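Local coordinates for protein heme oxygenase 1 (Synechocystis sp., PDB 1WE1) that binds heme and probably opens its ring with oxygen, giving biliverdin IXalpha, carbon monoxide and ferrous iron, at residues K41-L46 with Q82-Y87; F48-M53 with T153-F158. All coordinates share one frame; numbering follows the deposited sequence.

Contact 1 (K41-L46 with Q82-Y87); sequences KLVGNL and QDLQFY
With CG1 set anti to the backbone N (chi1 174°), V43 sends that methyl out from helix 36-59 onto D83 and L84 of helix 77-88, while L84 turns CG anti to its own carbonyl carbon (chi1 -70°) and brings CD2 back across the gap. The two side chains lie alongside each other, pointing opposite ways: CG1 of V43 lies 3.9 Å from CD2 of L84 and at nearly the same distance from its CG, so the valine methyl rests against the branch point of the leucine as well as one of its arms. The same leucine methyl also reaches the residue after V43, with CD2 of L84 3.8 Å from CA of G44. Glycine suits this position because, lacking a side chain, it lets L84 pack directly on backbone CA. The same CG1 of V43 also meets CB of D83 at 4.0 Å, touching the aspartate through its methylene.

The two short helical segments run roughly antiparallel (151°), their axes 9.8 Å apart at closest approach. G44 and L84 form the nearest pair, their CA atoms 6.9 Å apart. Valine, short and branched at CB, suits this close approach by offering a compact methyl to L84 and D83. D83 keeps its carboxylate for the loop after helix 120-146, where OD1 accepts a hydrogen bond from F155 N and OD2 one from A154 N. W92 and V96 also pack on L84, extending the apolar surroundings.

No hydrogen bond joins the two segments, so shape and exclusion of water hold this small buried seam, and its one charged group lies buried with its oxygens engaged by backbone amides, which would probably stabilise the ionised carboxylate.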
loop_
_atom_site.group_PDB
_atom_site.type_symbol
_atom_site.label_atom_id
_atom_site.label_comp_id
_atom_site.label_asym_id
_atom_site.label_seq_id
_atom_site.Cartn_x
_atom_site.Cartn_y
_atom_site.Cartn_z
ATOM N N LYS A 41 10.803 2.414 -8.008
ATOM C CA LYS A 41 10.700 0.966 -8.011
ATOM C C LYS A 41 9.618 0.493 -7.048
ATOM O O LYS A 41 8.991 -0.553 -7.258
ATOM C CB LYS A 41 12.059 0.350 -7.665
ATOM C CG LYS A 41 13.144 0.713 -8.680
ATOM C CD LYS A 41 14.391 -0.172 -8.587
ATOM C CE LYS A 41 15.311 0.082 -9.788
ATOM N NZ LYS A 41 16.355 -0.966 -10.013
ATOM N N LEU A 42 9.393 1.274 -5.996
ATOM C CA LEU A 42 8.364 0.955 -5.020
ATOM C C LEU A 42 7.018 1.093 -5.716
ATOM O O LEU A 42 6.145 0.235 -5.588
ATOM C CB LEU A 42 8.436 1.919 -3.844
ATOM C CG LEU A 42 7.495 1.585 -2.689
ATOM C CD1 LEU A 42 7.913 0.252 -2.094
ATOM C CD2 LEU A 42 7.551 2.689 -1.637
ATOM N N VAL A 43 6.867 2.176 -6.469
ATOM C CA VAL A 43 5.639 2.436 -7.208
ATOM C C VAL A 43 5.366 1.303 -8.182
ATOM O O VAL A 43 4.225 0.884 -8.346
ATOM C CB VAL A 43 5.742 3.769 -7.980
ATOM C CG1 VAL A 43 4.511 3.972 -8.879
ATOM C CG2 VAL A 43 5.875 4.925 -6.985
ATOM N N GLY A 44 6.416 0.817 -8.835
ATOM C CA GLY A 44 6.260 -0.284 -9.767
ATOM C C GLY A 44 5.728 -1.501 -9.026
ATOM O O GLY A 44 4.799 -2.162 -9.492
ATOM N N ASN A 45 6.293 -1.803 -7.861
ATOM C CA ASN A 45 5.807 -2.949 -7.105
ATOM C C ASN A 45 4.338 -2.799 -6.671
ATOM O O ASN A 45 3.501 -3.651 -6.994
ATOM C CB ASN A 45 6.687 -3.206 -5.889
ATOM C CG ASN A 45 7.960 -3.961 -6.242
ATOM O OD1 ASN A 45 8.021 -4.699 -7.234
ATOM N ND2 ASN A 45 8.978 -3.799 -5.413
ATOM N N LEU A 46 4.013 -1.725 -5.956
ATOM C CA LEU A 46 2.636 -1.530 -5.523
ATOM C C LEU A 46 1.699 -1.632 -6.716
ATOM O O LEU A 46 0.591 -2.142 -6.606
ATOM C CB LEU A 46 2.471 -0.175 -4.839
ATOM C CG LEU A 46 3.319 -0.060 -3.577
ATOM C CD1 LEU A 46 3.056 1.266 -2.887
ATOM C CD2 LEU A 46 2.982 -1.212 -2.654
ATOM N N GLN A 82 -0.681 6.238 -13.534
ATOM C CA GLN A 82 -0.413 7.637 -13.811
ATOM C C GLN A 82 0.945 8.016 -13.240
ATOM O O GLN A 82 1.706 8.755 -13.862
ATOM C CB GLN A 82 -1.527 8.511 -13.229
ATOM C CG GLN A 82 -2.743 8.622 -14.161
ATOM C CD GLN A 82 -3.952 9.302 -13.516
ATOM O OE1 GLN A 82 -3.809 10.257 -12.743
ATOM N NE2 GLN A 82 -5.150 8.819 -13.848
ATOM N N ASP A 83 1.263 7.484 -12.069
ATOM C CA ASP A 83 2.547 7.773 -11.455
ATOM C C ASP A 83 3.717 7.134 -12.211
ATOM O O ASP A 83 4.782 7.723 -12.299
ATOM C CB ASP A 83 2.540 7.324 -9.990
ATOM C CG ASP A 83 1.729 8.259 -9.094
ATOM O OD1 ASP A 83 1.622 7.981 -7.877
ATOM O OD2 ASP A 83 1.202 9.276 -9.598
ATOM N N LEU A 84 3.524 5.933 -12.749
ATOM C CA LEU A 84 4.580 5.259 -13.501
ATOM C C LEU A 84 4.890 6.077 -14.757
ATOM O O LEU A 84 6.049 6.218 -15.169
ATOM C CB LEU A 84 4.142 3.831 -13.887
ATOM C CG LEU A 84 4.046 2.827 -12.720
ATOM C CD1 LEU A 84 3.177 1.615 -13.079
ATOM C CD2 LEU A 84 5.455 2.401 -12.324
ATOM N N GLN A 85 3.833 6.604 -15.362
ATOM C CA GLN A 85 3.957 7.426 -16.554
ATOM C C GLN A 85 4.880 8.604 -16.239
ATOM O O GLN A 85 5.768 8.938 -17.018
ATOM C CB GLN A 85 2.578 7.949 -16.963
ATOM C CG GLN A 85 2.602 9.003 -18.059
ATOM C CD GLN A 85 2.371 8.423 -19.431
ATOM O OE1 GLN A 85 3.220 7.722 -19.975
ATOM N NE2 GLN A 85 1.206 8.708 -20.001
ATOM N N PHE A 86 4.660 9.220 -15.084
ATOM C CA PHE A 86 5.446 10.357 -14.644
ATOM C C PHE A 86 6.911 10.013 -14.315
ATOM O O PHE A 86 7.830 10.735 -14.716
ATOM C CB PHE A 86 4.777 11.000 -13.423
ATOM C CG PHE A 86 5.592 12.095 -12.798
ATOM C CD1 PHE A 86 5.617 13.371 -13.361
ATOM C CD2 PHE A 86 6.389 11.834 -11.690
ATOM C CE1 PHE A 86 6.433 14.376 -12.831
ATOM C CE2 PHE A 86 7.206 12.825 -11.151
ATOM C CZ PHE A 86 7.230 14.103 -11.727
ATOM N N TYR A 87 7.133 8.922 -13.589
ATOM C CA TYR A 87 8.484 8.524 -13.216
ATOM C C TYR A 87 9.253 7.803 -14.314
ATOM O O TYR A 87 10.479 7.880 -14.365
ATOM C CB TYR A 87 8.441 7.644 -11.971
ATOM C CG TYR A 87 8.034 8.400 -10.742
ATOM C CD1 TYR A 87 6.755 8.279 -10.217
ATOM C CD2 TYR A 87 8.909 9.288 -10.142
ATOM C CE1 TYR A 87 6.360 9.033 -9.124
ATOM C CE2 TYR A 87 8.529 10.048 -9.058
ATOM C CZ TYR A 87 7.251 9.919 -8.547
ATOM O OH TYR A 87 6.882 10.677 -7.453
#

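Contact 2 (F48-M53 with T153-F158); sequences FVYSAM and TAFYEF
The helical turn holding Y50 and the irregular backbone carrying F155 stay well apart, 11.1 Å between the CA atoms of these two residues, and their side chains bridge the gap. Both point across it and meet at about a right angle. F155, with CG anti to the backbone N (chi1 175°), extends its ring so that the outer edge, CE2 and CZ, faces the phenolic end of Y50. The rings form an offset edge-to-face pair, with centroids 5.5 Å apart and planes at 73°. CE2 of F155 approaches CE2 of Y50 to 3.7 Å, while OH of Y50 lies near the plane of the phenylalanine ring, 3.4 Å from CZ of F155.

Phenylalanine suits the loop side because its whole rim is apolar; tyrosine suits the helix because its ring can pack while its hydroxyl serves polar partners. That hydroxyl is hydrogen-bonded to D131 OD2 and R127 NE of helix 120-146, and L80 touches both rings. A phenylalanine in place of Y50 would probably keep much of the ring packing but leave D131 and R127 without their hydroxyl partner.

The tyrosine side chain lies about 8 Å from the bound heme. Its two ends do different work: the ring packs against the loop, while the hydroxyl, through its hydrogen bonds to D131 and R127, ties helix 36-59 to helix 120-146.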
loop_
_atom_site.group_PDB
_atom_site.type_symbol
_atom_site.label_atom_id
_atom_site.label_comp_id
_atom_site.label_asym_id
_atom_site.label_seq_id
_atom_site.Cartn_x
_atom_site.Cartn_y
_atom_site.Cartn_z
ATOM N N PHE A 48 1.774 -3.638 -9.181
ATOM C CA PHE A 48 1.402 -5.038 -9.399
ATOM C C PHE A 48 0.556 -5.605 -8.262
ATOM O O PHE A 48 -0.367 -6.384 -8.492
ATOM C CB PHE A 48 2.650 -5.906 -9.587
ATOM C CG PHE A 48 3.480 -5.513 -10.779
ATOM C CD1 PHE A 48 4.643 -4.765 -10.621
ATOM C CD2 PHE A 48 3.071 -5.855 -12.070
ATOM C CE1 PHE A 48 5.386 -4.361 -11.728
ATOM C CE2 PHE A 48 3.806 -5.454 -13.189
ATOM C CZ PHE A 48 4.967 -4.703 -13.018
ATOM N N VAL A 49 0.867 -5.208 -7.036
ATOM C CA VAL A 49 0.113 -5.704 -5.902
ATOM C C VAL A 49 -1.325 -5.231 -5.968
ATOM O O VAL A 49 -2.245 -6.021 -5.787
ATOM C CB VAL A 49 0.729 -5.243 -4.583
ATOM C CG1 VAL A 49 -0.130 -5.754 -3.414
ATOM C CG2 VAL A 49 2.172 -5.754 -4.475
ATOM N N TYR A 50 -1.532 -3.941 -6.223
ATOM C CA TYR A 50 -2.893 -3.420 -6.311
ATOM C C TYR A 50 -3.623 -4.016 -7.490
ATOM O O TYR A 50 -4.814 -4.270 -7.410
ATOM C CB TYR A 50 -2.897 -1.901 -6.415
ATOM C CG TYR A 50 -2.712 -1.223 -5.085
ATOM C CD1 TYR A 50 -3.812 -0.924 -4.264
ATOM C CD2 TYR A 50 -1.438 -0.882 -4.631
ATOM C CE1 TYR A 50 -3.633 -0.295 -3.021
ATOM C CE2 TYR A 50 -1.254 -0.251 -3.394
ATOM C CZ TYR A 50 -2.348 0.040 -2.602
ATOM O OH TYR A 50 -2.149 0.688 -1.411
ATOM N N SER A 51 -2.916 -4.252 -8.589
ATOM C CA SER A 51 -3.571 -4.844 -9.748
ATOM C C SER A 51 -4.158 -6.182 -9.329
ATOM O O SER A 51 -5.347 -6.429 -9.532
ATOM C CB SER A 51 -2.586 -5.051 -10.900
ATOM O OG SER A 51 -2.182 -3.807 -11.442
ATOM N N ALA A 52 -3.315 -7.028 -8.735
ATOM C CA ALA A 52 -3.719 -8.358 -8.269
ATOM C C ALA A 52 -4.930 -8.290 -7.340
ATOM O O ALA A 52 -5.941 -8.947 -7.564
ATOM C CB ALA A 52 -2.559 -9.027 -7.543
ATOM N N MET A 53 -4.807 -7.472 -6.304
ATOM C CA MET A 53 -5.852 -7.287 -5.312
ATOM C C MET A 53 -7.162 -6.756 -5.892
ATOM O O MET A 53 -8.226 -7.273 -5.591
ATOM C CB MET A 53 -5.315 -6.354 -4.231
ATOM C CG MET A 53 -6.243 -6.015 -3.103
ATOM S SD MET A 53 -5.246 -5.312 -1.765
ATOM C CE MET A 53 -4.291 -4.028 -2.639
ATOM N N THR A 153 2.208 12.025 -7.641
ATOM C CA THR A 153 1.557 11.690 -6.380
ATOM C C THR A 153 0.077 11.354 -6.532
ATOM O O THR A 153 -0.686 11.465 -5.588
ATOM C CB THR A 153 1.693 12.837 -5.356
ATOM O OG1 THR A 153 1.161 14.044 -5.915
ATOM C CG2 THR A 153 3.152 13.055 -4.989
ATOM N N ALA A 154 -0.328 10.931 -7.719
ATOM C CA ALA A 154 -1.721 10.587 -7.957
ATOM C C ALA A 154 -2.208 9.461 -7.026
ATOM O O ALA A 154 -3.411 9.316 -6.780
ATOM C CB ALA A 154 -1.899 10.184 -9.416
ATOM N N PHE A 155 -1.259 8.680 -6.510
ATOM C CA PHE A 155 -1.539 7.551 -5.624
ATOM C C PHE A 155 -2.113 7.928 -4.262
ATOM O O PHE A 155 -2.878 7.171 -3.677
ATOM C CB PHE A 155 -0.264 6.729 -5.419
ATOM C CG PHE A 155 -0.409 5.608 -4.424
ATOM C CD1 PHE A 155 0.304 5.623 -3.233
ATOM C CD2 PHE A 155 -1.243 4.519 -4.691
ATOM C CE1 PHE A 155 0.191 4.572 -2.326
ATOM C CE2 PHE A 155 -1.363 3.461 -3.789
ATOM C CZ PHE A 155 -0.647 3.486 -2.608
ATOM N N TYR A 156 -1.741 9.093 -3.757
ATOM C CA TYR A 156 -2.214 9.557 -2.458
ATOM C C TYR A 156 -3.534 10.351 -2.573
ATOM O O TYR A 156 -4.105 10.786 -1.570
ATOM C CB TYR A 156 -1.124 10.429 -1.824
ATOM C CG TYR A 156 0.220 9.740 -1.702
ATOM C CD1 TYR A 156 0.442 8.768 -0.721
ATOM C CD2 TYR A 156 1.267 10.049 -2.572
ATOM C CE1 TYR A 156 1.672 8.119 -0.608
ATOM C CE2 TYR A 156 2.508 9.406 -2.470
ATOM C CZ TYR A 156 2.703 8.442 -1.489
ATOM O OH TYR A 156 3.910 7.784 -1.397
ATOM N N GLU A 157 -4.020 10.523 -3.796
ATOM C CA GLU A 157 -5.240 11.280 -4.025
ATOM C C GLU A 157 -6.437 10.420 -4.407
ATOM O O GLU A 157 -6.471 9.826 -5.488
ATOM C CB GLU A 157 -5.005 12.319 -5.127
ATOM C CG GLU A 157 -3.852 13.278 -4.864
ATOM C CD GLU A 157 -3.295 13.895 -6.147
ATOM O OE1 GLU A 157 -2.316 14.676 -6.057
ATOM O OE2 GLU A 157 -3.832 13.594 -7.244
ATOM N N PHE A 158 -7.419 10.357 -3.516
ATOM C CA PHE A 158 -8.634 9.603 -3.793
ATOM C C PHE A 158 -9.618 10.592 -4.408
ATOM O O PHE A 158 -10.274 11.370 -3.717
ATOM C CB PHE A 158 -9.206 8.976 -2.512
ATOM C CG PHE A 158 -8.382 7.830 -1.978
ATOM C CD1 PHE A 158 -7.249 8.066 -1.209
ATOM C CD2 PHE A 158 -8.714 6.518 -2.294
ATOM C CE1 PHE A 158 -6.453 7.008 -0.765
ATOM C CE2 PHE A 158 -7.927 5.455 -1.856
ATOM C CZ PHE A 158 -6.793 5.700 -1.091
#

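Both contacts are buried and both draw on helix 36-59, but contact 2 lies nearer the middle of the chain and the heme, whereas contact 1 is farther out, away from the annotated sites. Contact 1 is aliphatic, packing helix on helix close to a glycine; contact 2 spans a wider backbone separation with two aromatic rings and brings a loop into the interior. The carboxylate of D83 joins the two contacts directly, linking the 82-87 segment to the 153-158 segment. Helix 36-59 thus meets helix 77-88 through one turn and the loop through a later one, while D83 connects those two partners.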